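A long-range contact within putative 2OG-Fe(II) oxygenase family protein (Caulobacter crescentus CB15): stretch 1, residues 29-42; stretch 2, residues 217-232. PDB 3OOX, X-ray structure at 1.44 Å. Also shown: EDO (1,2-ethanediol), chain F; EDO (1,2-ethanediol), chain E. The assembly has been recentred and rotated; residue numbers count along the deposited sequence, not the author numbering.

Stretch 1 29-42: SFERYGFAVLSDYD
Stretch 2 (217-232) WLPINPPPGCLVINIG

Two antiparallel strands, 35-39 and the one ending at Ile231, form the frame of this contact; their axes approach to 4.7 Å with N-to-C directions 156° apart. The register pairs Phe35 with Asn230, Ala36 with Ile229, Val37 with Val228 and Leu38 with Leu227. Hydrogen bonds fall on alternate pairs: Ala36 N to Ile229 O and Ile229 N to Ala36 O, both 2.8 Å, then Leu38 N to Leu227 O at 2.8 Å and Leu227 N to Leu38 O at 2.9 Å. The intervening pairs bring their CA atoms closer, 4.3 Å for Phe35 CA to Asn230 CA, and there CA-H groups meet carbonyls, as in Phe35 CA to Ile229 O at 3.2 Å.

A helix precedes the first strand and ends at Tyr33. Gly34 makes the turn with phi/psi 75/7, a positive phi that favours glycine, and its O takes a hydrogen bond from Ile231 N at 2.9 Å, extending the ladder. Ser29 OG, chi1 t, braces the turn by donating to Phe35 O at 2.8 Å.

On the face carrying Phe35 and Val37, the Phe35 ring (chi1 -87°, chi2 80°) is the main bump. It is sandwiched: Asn230 CB, chi1 p, sits 3.4 Å from the ring centroid over one face, Ile220 CD1 lies 3.9 Å from it over the opposite face, and Val228 CG1 reaches Phe35 CD2 at the edge, 3.6 Å away. Ile220 (m, t) also fills space beside Val37, with Ile220 CG2 4.0 Å from Val37 CG2, while Val37 CG1, chi1 t, rests 3.8 Å from Pro222 CB.

The other face holds Ala36, Leu38, Leu227 and Ile229. Small Ala36 adds little bulk opposite Ile229 (chi1 m, chi2 153°), whose CD1 packs 3.9 Å from Leu38 CB and whose CG2 lies 3.7 Å from Phe30 CZ. The helix thus lends Phe30, chi1 m, to the sheet: Ile231 CD1 (m, m) covers one ring face, 4.1 Å from the centroid, and Ile229 O lies at the edge, 3.4 Å from Phe30 CE1.

Beyond the ladder, Tyr41, chi1 p, lays its ring against the Gly225 backbone, Tyr41 CE2 to Gly225 C 3.3 Å, with Gly225 O over one face and Leu227 CG 4.0 Å from Tyr41 CD2. Gly225, at phi/psi 66/35, presents only backbone here. One water accepts from Asp40 N at 2.9 Å and donates to Gly225 O at 2.8 Å, bridging the stretches where direct strand pairing has ended.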

# COMPACT_ATOMS: atom_id res chain seq x y z
N SER A 29 6.10 -6.85 15.23
CA SER A 29 6.46 -7.25 13.88
C SER A 29 6.84 -6.01 13.03
O SER A 29 7.87 -5.99 12.36
CB SER A 29 5.33 -8.07 13.25
OG SER A 29 5.70 -8.58 12.00
N PHE A 30 6.04 -4.96 13.10
CA PHE A 30 6.36 -3.73 12.39
C PHE A 30 7.71 -3.17 12.84
O PHE A 30 8.50 -2.71 12.02
CB PHE A 30 5.29 -2.68 12.64
CG PHE A 30 3.97 -2.94 11.93
CD1 PHE A 30 3.92 -3.16 10.56
CD2 PHE A 30 2.78 -2.88 12.61
CE1 PHE A 30 2.71 -3.36 9.92
CE2 PHE A 30 1.58 -3.03 11.98
CZ PHE A 30 1.53 -3.32 10.63
N GLU A 31 7.95 -3.17 14.14
CA GLU A 31 9.18 -2.59 14.66
C GLU A 31 10.41 -3.38 14.18
O GLU A 31 11.47 -2.80 13.90
CB GLU A 31 9.16 -2.45 16.18
CG GLU A 31 10.36 -1.65 16.68
CD GLU A 31 10.37 -1.38 18.18
OE1 GLU A 31 9.35 -1.59 18.86
OE2 GLU A 31 11.43 -0.92 18.67
N ARG A 32 10.28 -4.70 14.09
CA ARG A 32 11.40 -5.58 13.71
C ARG A 32 11.67 -5.52 12.20
O ARG A 32 12.83 -5.44 11.78
CB ARG A 32 11.09 -7.02 14.14
CG ARG A 32 12.09 -8.10 13.70
CD ARG A 32 13.47 -7.91 14.24
NE ARG A 32 14.34 -8.93 13.64
CZ ARG A 32 14.96 -8.81 12.46
NH1 ARG A 32 14.85 -7.68 11.72
NH2 ARG A 32 15.69 -9.82 12.01
N TYR A 33 10.61 -5.59 11.41
CA TYR A 33 10.72 -5.86 9.97
C TYR A 33 10.17 -4.74 9.08
O TYR A 33 10.41 -4.76 7.87
CB TYR A 33 9.97 -7.13 9.59
CG TYR A 33 10.54 -8.41 10.19
CD1 TYR A 33 11.79 -8.85 9.80
CD2 TYR A 33 9.81 -9.16 11.11
CE1 TYR A 33 12.34 -10.02 10.35
CE2 TYR A 33 10.35 -10.34 11.65
CZ TYR A 33 11.60 -10.74 11.26
OH TYR A 33 12.14 -11.91 11.80
N GLY A 34 9.41 -3.80 9.67
CA GLY A 34 8.64 -2.82 8.91
C GLY A 34 7.38 -3.39 8.27
O GLY A 34 6.68 -2.68 7.56
N PHE A 35 7.07 -4.64 8.58
CA PHE A 35 6.01 -5.43 7.94
C PHE A 35 5.30 -6.27 9.00
O PHE A 35 5.93 -6.70 9.96
CB PHE A 35 6.57 -6.41 6.89
CG PHE A 35 6.72 -5.82 5.50
CD1 PHE A 35 7.82 -5.03 5.19
CD2 PHE A 35 5.79 -6.05 4.51
CE1 PHE A 35 7.97 -4.49 3.95
CE2 PHE A 35 5.96 -5.54 3.24
CZ PHE A 35 7.07 -4.75 2.97
N ALA A 36 4.02 -6.55 8.75
CA ALA A 36 3.26 -7.52 9.54
C ALA A 36 2.33 -8.27 8.61
O ALA A 36 1.97 -7.78 7.54
CB ALA A 36 2.48 -6.82 10.63
N VAL A 37 1.93 -9.47 9.03
CA VAL A 37 1.00 -10.28 8.29
C VAL A 37 -0.22 -10.49 9.17
O VAL A 37 -0.07 -10.95 10.32
CB VAL A 37 1.59 -11.66 7.89
CG1 VAL A 37 0.53 -12.51 7.14
CG2 VAL A 37 2.88 -11.46 7.06
N LEU A 38 -1.38 -10.15 8.63
CA LEU A 38 -2.66 -10.17 9.35
C LEU A 38 -3.56 -11.23 8.72
O LEU A 38 -3.91 -11.16 7.55
CB LEU A 38 -3.34 -8.80 9.27
CG LEU A 38 -4.67 -8.66 9.99
CD1 LEU A 38 -4.38 -8.65 11.45
CD2 LEU A 38 -5.34 -7.35 9.61
N SER A 39 -3.92 -12.25 9.51
CA SER A 39 -4.79 -13.34 9.05
C SER A 39 -6.21 -13.14 9.59
O SER A 39 -6.45 -12.26 10.42
CB SER A 39 -4.21 -14.66 9.52
OG SER A 39 -4.15 -14.69 10.93
N ASP A 40 -7.15 -13.91 9.05
CA ASP A 40 -8.53 -13.95 9.55
C ASP A 40 -9.22 -12.58 9.51
O ASP A 40 -9.89 -12.19 10.46
CB ASP A 40 -8.59 -14.52 10.97
CG ASP A 40 -8.01 -15.90 11.09
OD1 ASP A 40 -8.15 -16.71 10.14
OD2 ASP A 40 -7.41 -16.18 12.16
N TYR A 41 -9.06 -11.86 8.40
CA TYR A 41 -9.71 -10.53 8.26
C TYR A 41 -11.21 -10.74 8.12
O TYR A 41 -11.67 -11.84 7.78
CB TYR A 41 -9.14 -9.69 7.12
CG TYR A 41 -9.07 -10.33 5.72
CD1 TYR A 41 -10.21 -10.77 5.06
CD2 TYR A 41 -7.84 -10.45 5.07
CE1 TYR A 41 -10.14 -11.31 3.77
CE2 TYR A 41 -7.76 -10.99 3.78
CZ TYR A 41 -8.91 -11.42 3.14
OH TYR A 41 -8.82 -11.95 1.86
N ASP A 42 -11.97 -9.69 8.38
CA ASP A 42 -13.43 -9.82 8.35
C ASP A 42 -14.04 -9.20 7.10
O ASP A 42 -15.28 -9.13 7.00
CB ASP A 42 -14.07 -9.25 9.64
CG ASP A 42 -13.86 -7.77 9.80
OD1 ASP A 42 -13.03 -7.19 9.06
OD2 ASP A 42 -14.52 -7.18 10.69
N TRP A 217 17.51 -10.90 1.95
CA TRP A 217 16.12 -10.83 1.51
C TRP A 217 15.32 -11.95 2.17
O TRP A 217 15.66 -13.14 2.05
CB TRP A 217 16.02 -10.92 0.00
CG TRP A 217 16.57 -9.73 -0.70
CD1 TRP A 217 17.82 -9.59 -1.24
CD2 TRP A 217 15.91 -8.47 -0.85
NE1 TRP A 217 17.96 -8.33 -1.76
CE2 TRP A 217 16.80 -7.62 -1.55
CE3 TRP A 217 14.64 -8.00 -0.51
CZ2 TRP A 217 16.46 -6.30 -1.89
CZ3 TRP A 217 14.31 -6.68 -0.84
CH2 TRP A 217 15.22 -5.85 -1.53
N LEU A 218 14.27 -11.55 2.88
CA LEU A 218 13.40 -12.48 3.59
C LEU A 218 12.08 -12.63 2.86
O LEU A 218 11.42 -11.63 2.61
CB LEU A 218 13.13 -11.96 4.99
CG LEU A 218 14.32 -11.59 5.86
CD1 LEU A 218 13.81 -11.13 7.22
CD2 LEU A 218 15.33 -12.71 5.99
N PRO A 219 11.65 -13.89 2.57
CA PRO A 219 10.37 -14.08 1.91
C PRO A 219 9.18 -13.74 2.83
O PRO A 219 9.20 -14.10 4.01
CB PRO A 219 10.36 -15.57 1.55
CG PRO A 219 11.29 -16.17 2.44
CD PRO A 219 12.34 -15.17 2.80
N ILE A 220 8.19 -13.05 2.28
CA ILE A 220 6.91 -12.83 2.94
C ILE A 220 5.91 -13.56 2.07
O ILE A 220 5.50 -13.08 1.01
CB ILE A 220 6.55 -11.34 3.13
CG1 ILE A 220 7.65 -10.63 3.91
CG2 ILE A 220 5.22 -11.23 3.88
CD1 ILE A 220 7.39 -9.16 4.09
N ASN A 221 5.54 -14.75 2.54
CA ASN A 221 4.73 -15.69 1.77
C ASN A 221 3.56 -16.16 2.63
O ASN A 221 3.61 -17.26 3.22
CB ASN A 221 5.53 -16.90 1.31
CG ASN A 221 4.76 -17.73 0.31
OD1 ASN A 221 3.82 -17.24 -0.32
ND2 ASN A 221 5.16 -19.00 0.14
N PRO A 222 2.52 -15.34 2.72
CA PRO A 222 1.47 -15.70 3.69
C PRO A 222 0.53 -16.76 3.14
O PRO A 222 0.49 -17.00 1.94
CB PRO A 222 0.70 -14.39 3.86
CG PRO A 222 0.81 -13.75 2.51
CD PRO A 222 2.20 -14.06 2.04
N PRO A 223 -0.27 -17.38 4.03
CA PRO A 223 -1.37 -18.18 3.52
C PRO A 223 -2.40 -17.29 2.86
O PRO A 223 -2.37 -16.07 3.04
CB PRO A 223 -1.98 -18.83 4.78
CG PRO A 223 -1.36 -18.19 5.94
CD PRO A 223 -0.27 -17.25 5.49
N PRO A 224 -3.34 -17.87 2.11
CA PRO A 224 -4.46 -17.14 1.55
C PRO A 224 -5.31 -16.44 2.63
O PRO A 224 -5.21 -16.82 3.80
CB PRO A 224 -5.27 -18.22 0.82
CG PRO A 224 -4.35 -19.31 0.63
CD PRO A 224 -3.39 -19.30 1.75
N GLY A 225 -6.09 -15.45 2.21
CA GLY A 225 -6.98 -14.70 3.11
C GLY A 225 -6.25 -13.88 4.14
O GLY A 225 -6.72 -13.73 5.28
N CYS A 226 -5.08 -13.33 3.76
CA CYS A 226 -4.35 -12.44 4.65
C CYS A 226 -4.10 -11.07 4.00
O CYS A 226 -4.27 -10.89 2.80
CB CYS A 226 -2.98 -13.02 5.07
SG CYS A 226 -2.96 -14.55 6.03
N LEU A 227 -3.73 -10.12 4.85
CA LEU A 227 -3.21 -8.83 4.43
C LEU A 227 -1.76 -8.73 4.88
O LEU A 227 -1.44 -8.99 6.04
CB LEU A 227 -4.01 -7.68 5.07
CG LEU A 227 -5.36 -7.38 4.44
CD1 LEU A 227 -6.26 -6.64 5.45
CD2 LEU A 227 -5.22 -6.54 3.17
N VAL A 228 -0.88 -8.36 3.95
CA VAL A 228 0.49 -8.04 4.30
C VAL A 228 0.53 -6.51 4.42
O VAL A 228 0.10 -5.80 3.53
CB VAL A 228 1.49 -8.48 3.23
CG1 VAL A 228 2.91 -8.00 3.61
CG2 VAL A 228 1.46 -10.01 3.05
N ILE A 229 1.00 -6.02 5.55
CA ILE A 229 0.96 -4.59 5.83
C ILE A 229 2.36 -4.08 6.09
O ILE A 229 3.13 -4.74 6.79
CB ILE A 229 0.09 -4.30 7.05
CG1 ILE A 229 -1.31 -4.92 6.85
CG2 ILE A 229 -0.02 -2.75 7.27
CD1 ILE A 229 -2.03 -5.28 8.11
N ASN A 230 2.69 -2.93 5.53
CA ASN A 230 4.02 -2.29 5.80
C ASN A 230 3.92 -0.83 6.18
O ASN A 230 3.01 -0.10 5.74
CB ASN A 230 5.02 -2.47 4.64
CG ASN A 230 4.58 -1.81 3.36
OD1 ASN A 230 3.64 -2.27 2.71
ND2 ASN A 230 5.26 -0.71 2.97
N ILE A 231 4.88 -0.43 7.00
CA ILE A 231 5.07 0.95 7.42
C ILE A 231 5.62 1.75 6.23
O ILE A 231 6.52 1.26 5.53
CB ILE A 231 6.12 1.02 8.56
CG1 ILE A 231 5.70 0.11 9.73
CG2 ILE A 231 6.40 2.51 8.99
CD1 ILE A 231 4.40 0.51 10.41
N GLY A 232 5.13 2.98 6.02
CA GLY A 232 5.67 3.87 5.01
C GLY A 232 6.41 5.04 5.63
O GLY A 232 6.36 5.25 6.87
C1 EDO F . -6.88 -14.46 -1.39
O1 EDO F . -5.99 -14.64 -0.27
C2 EDO F . -8.33 -14.84 -1.07
O2 EDO F . -8.42 -16.10 -0.38
C1 EDO E . -14.43 -4.21 14.22
O1 EDO E . -15.31 -3.38 13.46
C2 EDO E . -14.42 -5.62 13.64
O2 EDO E . -13.85 -5.58 12.31
O HOH W 1 7.98 -0.95 5.61
O HOH W 2 -6.70 -15.93 7.02
O HOH W 3 -5.64 -11.85 0.47
O HOH W 4 -9.46 -13.92 6.04